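Local coordinates for unsaturated glucuronyl hydrolase (Streptococcus agalactiae, PDB 2ZZR), which hydrolyses unsaturated chondroitin, hyaluronan and heparin disaccharides, releasing the unsaturated uronic acid, at residues Trp78-Glu82 / Ala125-Ile129; Tyr238-Trp244 / Trp290-Phe294; Gln248-Ile252 / Met274-Phe278. Where two conformers were deposited one is given. Residues are numbered along the deposited sequence.

How the interactions relate
Interactions 2 and 3 are neighbours: their centres lie 13 Å apart, on the same side of the chain's centre, and interaction 3 joins two helices that follow one another in the chain between the two loops of interaction 2. Ser243 OG and Tyr277 OH, 3.1 Å apart, probably share a hydrogen bond, and Leu292 packs on Tyr277 and Phe278. Interaction 1 stands across the molecule, its centre 35 Å from that of interaction 2, and brings together two other helices. The chemistry follows the setting. Buried interaction 3 is largely apolar; partly buried interaction 1 combines apolar packing with carboxylates paired elsewhere; interaction 2, among partly exposed loops, adds to aromatic packing a set of hydrogen bonds, most of them to Asp291.

Interaction 1: residues Trp78-Glu82 / Ala125-Ile129; sequences WLAYE and AEYRI
Trp78 and Ile129 supply most of the buried surface where helix 70-84 runs beside helix 115-130. The two segments are regular alpha-helix and nearly parallel, their N-to-C directions only 19° apart and their axes 11.0 Å apart at closest approach. The CA atoms pair Trp78 with Ala125 (7.0 Å) and Glu82 with Ile129 (8.1 Å). At this wide spacing a large flat side chain is well suited to bridge the gap. Trp78, with chi1 m (-74°) and chi2 near 127°, points its CB toward the partner helix and lays its indole along it: Trp78 CD1 is 3.5 Å from Ala125 CB, and Trp78 CZ2 is 3.4 Å from Glu126 CB. Ala125 is small enough to let the ring come close, and Glu126 N sits over one indole face. Ile129, in the mt rotamer, reaches back with both branches: its CD1 is 3.8 Å from Trp78 CE3, and its CG2 meets the edge of the Tyr81 ring, 3.7 Å from Tyr81 CE1. No hydrogen bond crosses between the segments. Glu126 (chi1 t) instead turns its carboxylate to His94, while Glu82 bonds Tyr396 and Trp393 and forms a salt bridge with Lys391. Such parallel packing, with helix 87-105 between the two in the chain, is consistent with an alpha/alpha barrel; here helix 87-105 packs on Trp78, Tyr81 and Glu126, and helix 376-390 lies against Leu79.

Interaction 2: residues Tyr238-Trp244 / Trp290-Phe294; sequences YSDESSW and WDLIF
Beside the substrate site, the loop leading into helix 245-262 is tied to the loop between helices 265-280 and 304-318 largely through the buried Asp291. Neither segment is regular helix or strand. A type I turn spans Ser239 to Ser242 and another Asp291 to Phe294; a single beta bridge pairs Trp244 with Asp291 (CA to CA 4.4 Å), and Ser243 lies opposite Leu292 (5.1 Å between CA atoms). Asp291, chi1 t, divides its carboxylate: OD1 accepts from Tyr238 N at 2.8 Å, and OD2 from Ser243 N at 2.8 Å. Asp291 OD2 also takes Ile293 N at 3.1 Å, closing an Asx turn. Aspartate suits the place because its short carboxylate can receive several backbone NH groups at once. Ser242 OG, chi1 p, lies 2.8 Å from Asp291 OD1 and 2.7 Å from Ser239 O, either of which may take its proton. Backbone to backbone, Leu292 N donates to Ser243 O at 2.7 Å. A cluster of aromatic and aliphatic side chains flanks these bonds: Phe294 (chi1 m) turns its edge to the face of Tyr238 (chi1 t), centroids 5.0 Å apart and planes at 77°, while Tyr238 CB rests 3.7 Å from Trp290 CH2 and Tyr238 CD2 3.6 Å from Ile293 CD1. Trp244, the N-cap residue of helix 245-262, points its CB away from the partner loop, and its indole lies near Arg246 and Trp250, both substrate-binding. Asx turn, side-chain-to-backbone bonds and beta bridge thus join two loops beside the substrate pocket, which in alpha/alpha barrels is bordered by such inter-helix connections.

Interaction 3: residues Gln248-Ile252 / Met274-Phe278; sequences QAWGI and MTNYF
Two successive helices, 245-262 and 265-280, double back on each other here, both segments being regular alpha-helix. Their axes come within 9.4 Å, with N-to-C directions 140° apart and a signed crossing angle of -140°; the nearest CA pair is Ile252 with Thr275, at 5.9 Å. Apolar contacts dominate. Ile252, rotamer mt, extends its CD1 to 3.4 Å from Phe278 CB, and its CG1 lies 4.3 Å from Met274 CB. Phe278 (chi1 t) also receives Gln248 at its ring edge, with Gln248 CG 3.7 Å from Phe278 CD1, so the aliphatic part of the glutamine serves as packing. Met274 folds over Gly251: Met274 SD stands 3.9 Å from Gly251 CA, and a CB on residue 251 would clash with Met274 CE; glycine suits a position over which the flexible methionine (chi1 m, chi2 t, chi3 p) is laid. Ile252 CG2 makes a van der Waals contact with the threonine hydroxyl, 3.6 Å from Thr275 OG1. The hydroxyls of Thr275 and Tyr277 are bonded outside the contact. Thr275 OG1 bonds Phe271 O within its own helix, and the hydroxyl of Tyr277 (chi1 t) bonds Ser243 OG in the loop before helix 245-262. Trp250, with its CB directed away from helix 265-280, belongs to the substrate site and touches Asp174, the proton donor. One side of helix 245-262 thus meets its partner while another bears on the pocket. Such a helical hairpin is the repeating unit of the six-hairpin alpha/alpha barrel to which family 88 glycoside hydrolases belong.

Interaction 1: residues Trp78-Glu82 / Ala125-Ile129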
loop_
_atom_site.group_PDB
_atom_site.type_symbol
_atom_site.label_atom_id
_atom_site.label_comp_id
_atom_site.label_asym_id
_atom_site.label_seq_id
_atom_site.Cartn_x
_atom_site.Cartn_y
_atom_site.Cartn_z
ATOM N N TRP A 78 -12.309 -7.950 -6.271
ATOM C CA TRP A 78 -11.646 -9.256 -6.387
ATOM C C TRP A 78 -11.491 -9.930 -5.027
ATOM O O TRP A 78 -11.674 -11.146 -4.912
ATOM C CB TRP A 78 -10.283 -9.166 -7.086
ATOM C CG TRP A 78 -10.337 -8.941 -8.570
ATOM C CD1 TRP A 78 -9.690 -7.961 -9.271
ATOM C CD2 TRP A 78 -11.072 -9.708 -9.536
ATOM N NE1 TRP A 78 -9.968 -8.074 -10.612
ATOM C CE2 TRP A 78 -10.820 -9.133 -10.804
ATOM C CE3 TRP A 78 -11.926 -10.819 -9.452
ATOM C CZ2 TRP A 78 -11.396 -9.627 -11.982
ATOM C CZ3 TRP A 78 -12.494 -11.314 -10.624
ATOM C CH2 TRP A 78 -12.221 -10.724 -11.872
ATOM N N LEU A 79 -11.169 -9.147 -3.997
ATOM C CA LEU A 79 -11.062 -9.704 -2.648
ATOM C C LEU A 79 -12.398 -10.275 -2.190
ATOM O O LEU A 79 -12.452 -11.379 -1.644
ATOM C CB LEU A 79 -10.584 -8.651 -1.659
ATOM C CG LEU A 79 -9.110 -8.286 -1.811
ATOM C CD1 LEU A 79 -8.826 -7.112 -0.903
ATOM C CD2 LEU A 79 -8.200 -9.474 -1.468
ATOM N N ALA A 80 -13.464 -9.515 -2.430
ATOM C CA ALA A 80 -14.824 -9.954 -2.116
ATOM C C ALA A 80 -15.161 -11.229 -2.892
ATOM O O ALA A 80 -15.763 -12.163 -2.339
ATOM C CB ALA A 80 -15.826 -8.842 -2.441
ATOM N N TYR A 81 -14.763 -11.262 -4.163
ATOM C CA TYR A 81 -14.986 -12.414 -5.035
ATOM C C TYR A 81 -14.288 -13.675 -4.523
ATOM O O TYR A 81 -14.839 -14.774 -4.608
ATOM C CB TYR A 81 -14.546 -12.104 -6.469
ATOM C CG TYR A 81 -14.685 -13.275 -7.415
ATOM C CD1 TYR A 81 -13.561 -13.943 -7.902
ATOM C CD2 TYR A 81 -15.946 -13.729 -7.811
ATOM C CE1 TYR A 81 -13.689 -15.027 -8.769
ATOM C CE2 TYR A 81 -16.083 -14.807 -8.671
ATOM C CZ TYR A 81 -14.955 -15.451 -9.143
ATOM O OH TYR A 81 -15.083 -16.519 -9.997
ATOM N N GLU A 82 -13.079 -13.519 -3.989
ATOM C CA GLU A 82 -12.381 -14.643 -3.373
ATOM C C GLU A 82 -13.127 -15.172 -2.160
ATOM O O GLU A 82 -13.085 -16.370 -1.874
ATOM C CB GLU A 82 -10.970 -14.244 -2.967
ATOM C CG GLU A 82 -10.089 -13.934 -4.154
ATOM C CD GLU A 82 -8.632 -14.042 -3.816
ATOM O OE1 GLU A 82 -7.881 -13.092 -4.111
ATOM O OE2 GLU A 82 -8.242 -15.085 -3.258
ATOM N N ALA A 125 -4.430 -9.189 -10.290
ATOM C CA ALA A 125 -5.389 -9.875 -9.423
ATOM C C ALA A 125 -6.210 -10.905 -10.191
ATOM O O ALA A 125 -6.274 -12.073 -9.786
ATOM C CB ALA A 125 -6.304 -8.886 -8.746
ATOM N N GLU A 126 -6.833 -10.486 -11.295
ATOM C CA GLU A 126 -7.627 -11.444 -12.066
ATOM C C GLU A 126 -6.770 -12.579 -12.600
ATOM O O GLU A 126 -7.188 -13.739 -12.561
ATOM C CB GLU A 126 -8.428 -10.811 -13.203
ATOM C CG GLU A 126 -9.352 -11.877 -13.824
ATOM C CD GLU A 126 -10.361 -11.357 -14.815
ATOM O OE1 GLU A 126 -11.398 -12.039 -14.982
ATOM O OE2 GLU A 126 -10.125 -10.299 -15.434
ATOM N N TYR A 127 -5.572 -12.253 -13.087
ATOM C CA TYR A 127 -4.664 -13.280 -13.580
ATOM C C TYR A 127 -4.366 -14.349 -12.522
ATOM O O TYR A 127 -4.368 -15.540 -12.836
ATOM C CB TYR A 127 -3.367 -12.693 -14.139
ATOM C CG TYR A 127 -2.490 -13.757 -14.764
ATOM C CD1 TYR A 127 -1.327 -14.193 -14.128
ATOM C CD2 TYR A 127 -2.848 -14.359 -15.975
ATOM C CE1 TYR A 127 -0.524 -15.182 -14.696
ATOM C CE2 TYR A 127 -2.054 -15.355 -16.549
ATOM C CZ TYR A 127 -0.899 -15.760 -15.902
ATOM O OH TYR A 127 -0.111 -16.741 -16.453
ATOM N N ARG A 128 -4.113 -13.923 -11.282
ATOM C CA ARG A 128 -3.923 -14.854 -10.159
ATOM C C ARG A 128 -5.130 -15.765 -9.988
ATOM O O ARG A 128 -4.989 -16.971 -9.747
ATOM C CB ARG A 128 -3.731 -14.106 -8.838
ATOM C CG ARG A 128 -2.570 -13.153 -8.797
ATOM C CD ARG A 128 -1.252 -13.873 -8.777
ATOM N NE ARG A 128 -0.197 -12.968 -8.331
ATOM C CZ ARG A 128 1.071 -13.038 -8.715
ATOM N NH1 ARG A 128 1.943 -12.168 -8.231
ATOM N NH2 ARG A 128 1.474 -13.976 -9.564
ATOM N N ILE A 129 -6.312 -15.166 -10.097
ATOM C CA ILE A 129 -7.561 -15.827 -9.746
ATOM C C ILE A 129 -8.007 -16.830 -10.816
ATOM O O ILE A 129 -8.363 -17.972 -10.493
ATOM C CB ILE A 129 -8.669 -14.792 -9.419
ATOM C CG1 ILE A 129 -8.323 -14.051 -8.120
ATOM C CG2 ILE A 129 -10.042 -15.470 -9.297
ATOM C CD1 ILE A 129 -9.122 -12.774 -7.872
#

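Interaction 2: residues Tyr238-Trp244 / Trp290-Phe294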
loop_
_atom_site.group_PDB
_atom_site.type_symbol
_atom_site.label_atom_id
_atom_site.label_comp_id
_atom_site.label_asym_id
_atom_site.label_seq_id
_atom_site.Cartn_x
_atom_site.Cartn_y
_atom_site.Cartn_z
ATOM N N TYR A 238 3.194 16.859 8.749
ATOM C CA TYR A 238 2.849 18.115 9.426
ATOM C C TYR A 238 3.936 19.182 9.286
ATOM O O TYR A 238 3.648 20.328 8.922
ATOM C CB TYR A 238 2.547 17.850 10.905
ATOM C CG TYR A 238 2.107 19.075 11.682
ATOM C CD1 TYR A 238 0.834 19.614 11.507
ATOM C CD2 TYR A 238 2.966 19.689 12.598
ATOM C CE1 TYR A 238 0.420 20.737 12.223
ATOM C CE2 TYR A 238 2.563 20.814 13.321
ATOM C CZ TYR A 238 1.288 21.330 13.126
ATOM O OH TYR A 238 0.873 22.438 13.832
ATOM N N SER A 239 5.176 18.798 9.571
ATOM C CA SER A 239 6.308 19.720 9.538
ATOM C C SER A 239 7.569 19.002 9.063
ATOM O O SER A 239 7.549 17.792 8.837
ATOM C CB SER A 239 6.533 20.336 10.924
ATOM O OG SER A 239 6.977 19.367 11.860
ATOM N N ASP A 240 8.661 19.753 8.920
ATOM C CA ASP A 240 9.947 19.192 8.502
ATOM C C ASP A 240 10.497 18.199 9.516
ATOM O O ASP A 240 11.306 17.334 9.169
ATOM C CB ASP A 240 10.981 20.305 8.290
ATOM C CG ASP A 240 10.577 21.290 7.211
ATOM O OD1 ASP A 240 11.096 22.429 7.240
ATOM O OD2 ASP A 240 9.748 20.941 6.341
ATOM N N GLU A 241 10.060 18.335 10.766
ATOM C CA GLU A 241 10.558 17.515 11.867
ATOM C C GLU A 241 9.613 16.362 12.203
ATOM O O GLU A 241 9.894 15.566 13.102
ATOM C CB GLU A 241 10.797 18.381 13.114
ATOM C CG GLU A 241 11.971 19.365 13.001
ATOM C CD GLU A 241 11.703 20.504 12.029
ATOM O OE1 GLU A 241 10.587 21.069 12.053
ATOM O OE2 GLU A 241 12.610 20.842 11.238
ATOM N N SER A 242 8.499 16.275 11.474
ATOM C CA SER A 242 7.456 15.297 11.770
ATOM C C SER A 242 7.646 13.971 11.016
ATOM O O SER A 242 8.666 13.770 10.340
ATOM C CB SER A 242 6.065 15.890 11.514
ATOM O OG SER A 242 5.833 16.082 10.131
ATOM N N SER A 243 6.652 13.087 11.135
ATOM C CA SER A 243 6.739 11.740 10.576
ATOM C C SER A 243 5.412 11.296 9.958
ATOM O O SER A 243 4.559 10.723 10.635
ATOM C CB SER A 243 7.182 10.754 11.660
ATOM O OG SER A 243 7.592 9.529 11.088
ATOM N N TRP A 244 5.248 11.570 8.667
ATOM C CA TRP A 244 4.028 11.229 7.928
ATOM C C TRP A 244 3.746 9.728 8.024
ATOM O O TRP A 244 4.593 8.917 7.667
ATOM C CB TRP A 244 4.188 11.674 6.476
ATOM C CG TRP A 244 3.064 11.311 5.549
ATOM C CD1 TRP A 244 1.727 11.548 5.733
ATOM C CD2 TRP A 244 3.191 10.688 4.269
ATOM N NE1 TRP A 244 1.016 11.095 4.647
ATOM C CE2 TRP A 244 1.889 10.559 3.736
ATOM C CE3 TRP A 244 4.280 10.222 3.519
ATOM C CZ2 TRP A 244 1.645 9.975 2.485
ATOM C CZ3 TRP A 244 4.037 9.641 2.277
ATOM C CH2 TRP A 244 2.728 9.523 1.775
ATOM N N TRP A 290 -2.466 10.735 11.637
ATOM C CA TRP A 290 -2.046 10.958 10.253
ATOM C C TRP A 290 -0.557 11.292 10.151
ATOM O O TRP A 290 0.101 11.008 9.143
ATOM C CB TRP A 290 -2.916 12.032 9.597
ATOM C CG TRP A 290 -2.639 13.423 10.071
ATOM C CD1 TRP A 290 -3.198 14.054 11.148
ATOM C CD2 TRP A 290 -1.737 14.359 9.477
ATOM N NE1 TRP A 290 -2.694 15.333 11.260
ATOM C CE2 TRP A 290 -1.798 15.544 10.245
ATOM C CE3 TRP A 290 -0.886 14.316 8.364
ATOM C CZ2 TRP A 290 -1.033 16.668 9.940
ATOM C CZ3 TRP A 290 -0.124 15.432 8.063
ATOM C CH2 TRP A 290 -0.208 16.597 8.845
ATOM N N ASP A 291 -0.044 11.911 11.206
ATOM C CA ASP A 291 1.378 12.129 11.371
ATOM C C ASP A 291 1.768 11.549 12.718
ATOM O O ASP A 291 1.087 11.779 13.723
ATOM C CB ASP A 291 1.717 13.617 11.309
ATOM C CG ASP A 291 3.198 13.859 11.136
ATOM O OD1 ASP A 291 3.583 14.491 10.132
ATOM O OD2 ASP A 291 3.981 13.394 11.995
ATOM N N LEU A 292 2.856 10.783 12.729
ATOM C CA LEU A 292 3.267 10.031 13.911
ATOM C C LEU A 292 3.782 10.911 15.059
ATOM O O LEU A 292 4.040 10.409 16.152
ATOM C CB LEU A 292 4.290 8.944 13.537
ATOM C CG LEU A 292 3.795 7.825 12.601
ATOM C CD1 LEU A 292 4.955 6.928 12.161
ATOM C CD2 LEU A 292 2.695 6.992 13.257
ATOM N N ILE A 293 3.902 12.219 14.828
ATOM C CA ILE A 293 4.243 13.139 15.926
ATOM C C ILE A 293 3.062 13.349 16.869
ATOM O O ILE A 293 3.245 13.760 18.021
ATOM C CB ILE A 293 4.807 14.510 15.449
ATOM C CG1 ILE A 293 3.794 15.268 14.579
ATOM C CG2 ILE A 293 6.137 14.309 14.757
ATOM C CD1 ILE A 293 4.041 16.778 14.511
ATOM N N PHE A 294 1.860 13.050 16.383
ATOM C CA PHE A 294 0.648 13.189 17.180
ATOM C C PHE A 294 0.238 11.888 17.848
ATOM O O PHE A 294 0.354 10.807 17.268
ATOM C CB PHE A 294 -0.510 13.722 16.330
ATOM C CG PHE A 294 -0.207 15.020 15.638
ATOM C CD1 PHE A 294 0.121 16.159 16.374
ATOM C CD2 PHE A 294 -0.259 15.110 14.250
ATOM C CE1 PHE A 294 0.405 17.360 15.736
ATOM C CE2 PHE A 294 0.020 16.309 13.599
ATOM C CZ PHE A 294 0.350 17.440 14.345
#

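Interaction 3: residues Gln248-Ile252 / Met274-Phe278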
loop_
_atom_site.group_PDB
_atom_site.type_symbol
_atom_site.label_atom_id
_atom_site.label_comp_id
_atom_site.label_asym_id
_atom_site.label_seq_id
_atom_site.Cartn_x
_atom_site.Cartn_y
_atom_site.Cartn_z
ATOM N N GLN A 248 5.648 5.872 6.251
ATOM C CA GLN A 248 6.205 4.821 7.098
ATOM C C GLN A 248 5.593 3.468 6.723
ATOM O O GLN A 248 6.308 2.475 6.576
ATOM C CB GLN A 248 5.965 5.145 8.578
ATOM C CG GLN A 248 6.829 4.356 9.565
ATOM C CD GLN A 248 8.330 4.676 9.469
ATOM O OE1 GLN A 248 9.168 3.872 9.886
ATOM N NE2 GLN A 248 8.666 5.846 8.944
ATOM N N ALA A 249 4.272 3.448 6.551
ATOM C CA ALA A 249 3.550 2.227 6.181
ATOM C C ALA A 249 3.916 1.689 4.797
ATOM O O ALA A 249 3.968 0.476 4.608
ATOM C CB ALA A 249 2.047 2.433 6.293
ATOM N N TRP A 250 4.175 2.573 3.833
ATOM C CA TRP A 250 4.627 2.117 2.516
ATOM C C TRP A 250 5.932 1.329 2.643
ATOM O O TRP A 250 6.136 0.353 1.933
ATOM C CB TRP A 250 4.844 3.281 1.547
ATOM C CG TRP A 250 3.606 4.019 1.079
ATOM C CD1 TRP A 250 3.474 5.376 0.959
ATOM C CD2 TRP A 250 2.349 3.455 0.647
ATOM N NE1 TRP A 250 2.222 5.694 0.489
ATOM C CE2 TRP A 250 1.510 4.538 0.289
ATOM C CE3 TRP A 250 1.848 2.148 0.540
ATOM C CZ2 TRP A 250 0.193 4.357 -0.175
ATOM C CZ3 TRP A 250 0.533 1.964 0.071
ATOM C CH2 TRP A 250 -0.277 3.068 -0.276
ATOM N N GLY A 251 6.810 1.764 3.549
ATOM C CA GLY A 251 8.039 1.030 3.840
ATOM C C GLY A 251 7.743 -0.312 4.493
ATOM O O GLY A 251 8.271 -1.348 4.069
ATOM N N ILE A 252 6.873 -0.295 5.502
ATOM C CA ILE A 252 6.510 -1.503 6.256
ATOM C C ILE A 252 5.947 -2.603 5.362
ATOM O O ILE A 252 6.229 -3.778 5.591
ATOM C CB ILE A 252 5.550 -1.184 7.433
ATOM C CG1 ILE A 252 6.284 -0.332 8.473
ATOM C CG2 ILE A 252 5.022 -2.466 8.099
ATOM C CD1 ILE A 252 5.355 0.391 9.438
ATOM N N MET A 274 11.820 -0.027 10.618
ATOM C CA MET A 274 10.668 0.801 10.233
ATOM C C MET A 274 9.403 0.442 11.001
ATOM O O MET A 274 8.623 1.322 11.373
ATOM C CB MET A 274 10.408 0.727 8.724
ATOM C CG MET A 274 11.563 1.223 7.858
ATOM S SD MET A 274 11.063 1.663 6.187
ATOM C CE MET A 274 10.168 3.198 6.467
ATOM N N THR A 275 9.202 -0.851 11.253
ATOM C CA THR A 275 8.001 -1.311 11.938
ATOM C C THR A 275 8.036 -0.937 13.418
ATOM O O THR A 275 7.027 -0.485 13.968
ATOM C CB THR A 275 7.795 -2.828 11.731
ATOM O OG1 THR A 275 7.768 -3.092 10.322
ATOM C CG2 THR A 275 6.491 -3.299 12.349
ATOM N N ASN A 276 9.195 -1.095 14.053
ATOM C CA ASN A 276 9.309 -0.754 15.472
ATOM C C ASN A 276 9.104 0.742 15.668
ATOM O O ASN A 276 8.469 1.157 16.625
ATOM C CB ASN A 276 10.648 -1.202 16.053
ATOM C CG ASN A 276 10.795 -2.715 16.077
ATOM O OD1 ASN A 276 9.908 -3.439 15.615
ATOM N ND2 ASN A 276 11.916 -3.201 16.612
ATOM N N TYR A 277 9.624 1.530 14.734
ATOM C CA TYR A 277 9.439 2.982 14.740
ATOM C C TYR A 277 7.947 3.327 14.717
ATOM O O TYR A 277 7.472 4.156 15.500
ATOM C CB TYR A 277 10.159 3.583 13.539
ATOM C CG TYR A 277 10.090 5.088 13.453
ATOM C CD1 TYR A 277 11.126 5.879 13.955
ATOM C CD2 TYR A 277 9.000 5.719 12.853
ATOM C CE1 TYR A 277 11.067 7.275 13.869
ATOM C CE2 TYR A 277 8.932 7.109 12.763
ATOM C CZ TYR A 277 9.963 7.876 13.276
ATOM O OH TYR A 277 9.897 9.251 13.185
ATOM N N PHE A 278 7.217 2.664 13.820
ATOM C CA PHE A 278 5.784 2.860 13.649
ATOM C C PHE A 278 5.048 2.435 14.915
ATOM O O PHE A 278 4.274 3.213 15.475
ATOM C CB PHE A 278 5.317 2.062 12.420
ATOM C CG PHE A 278 3.903 2.352 11.974
ATOM C CD1 PHE A 278 3.634 3.392 11.085
ATOM C CD2 PHE A 278 2.851 1.540 12.391
ATOM C CE1 PHE A 278 2.325 3.647 10.648
ATOM C CE2 PHE A 278 1.538 1.787 11.957
ATOM C CZ PHE A 278 1.281 2.840 11.082
#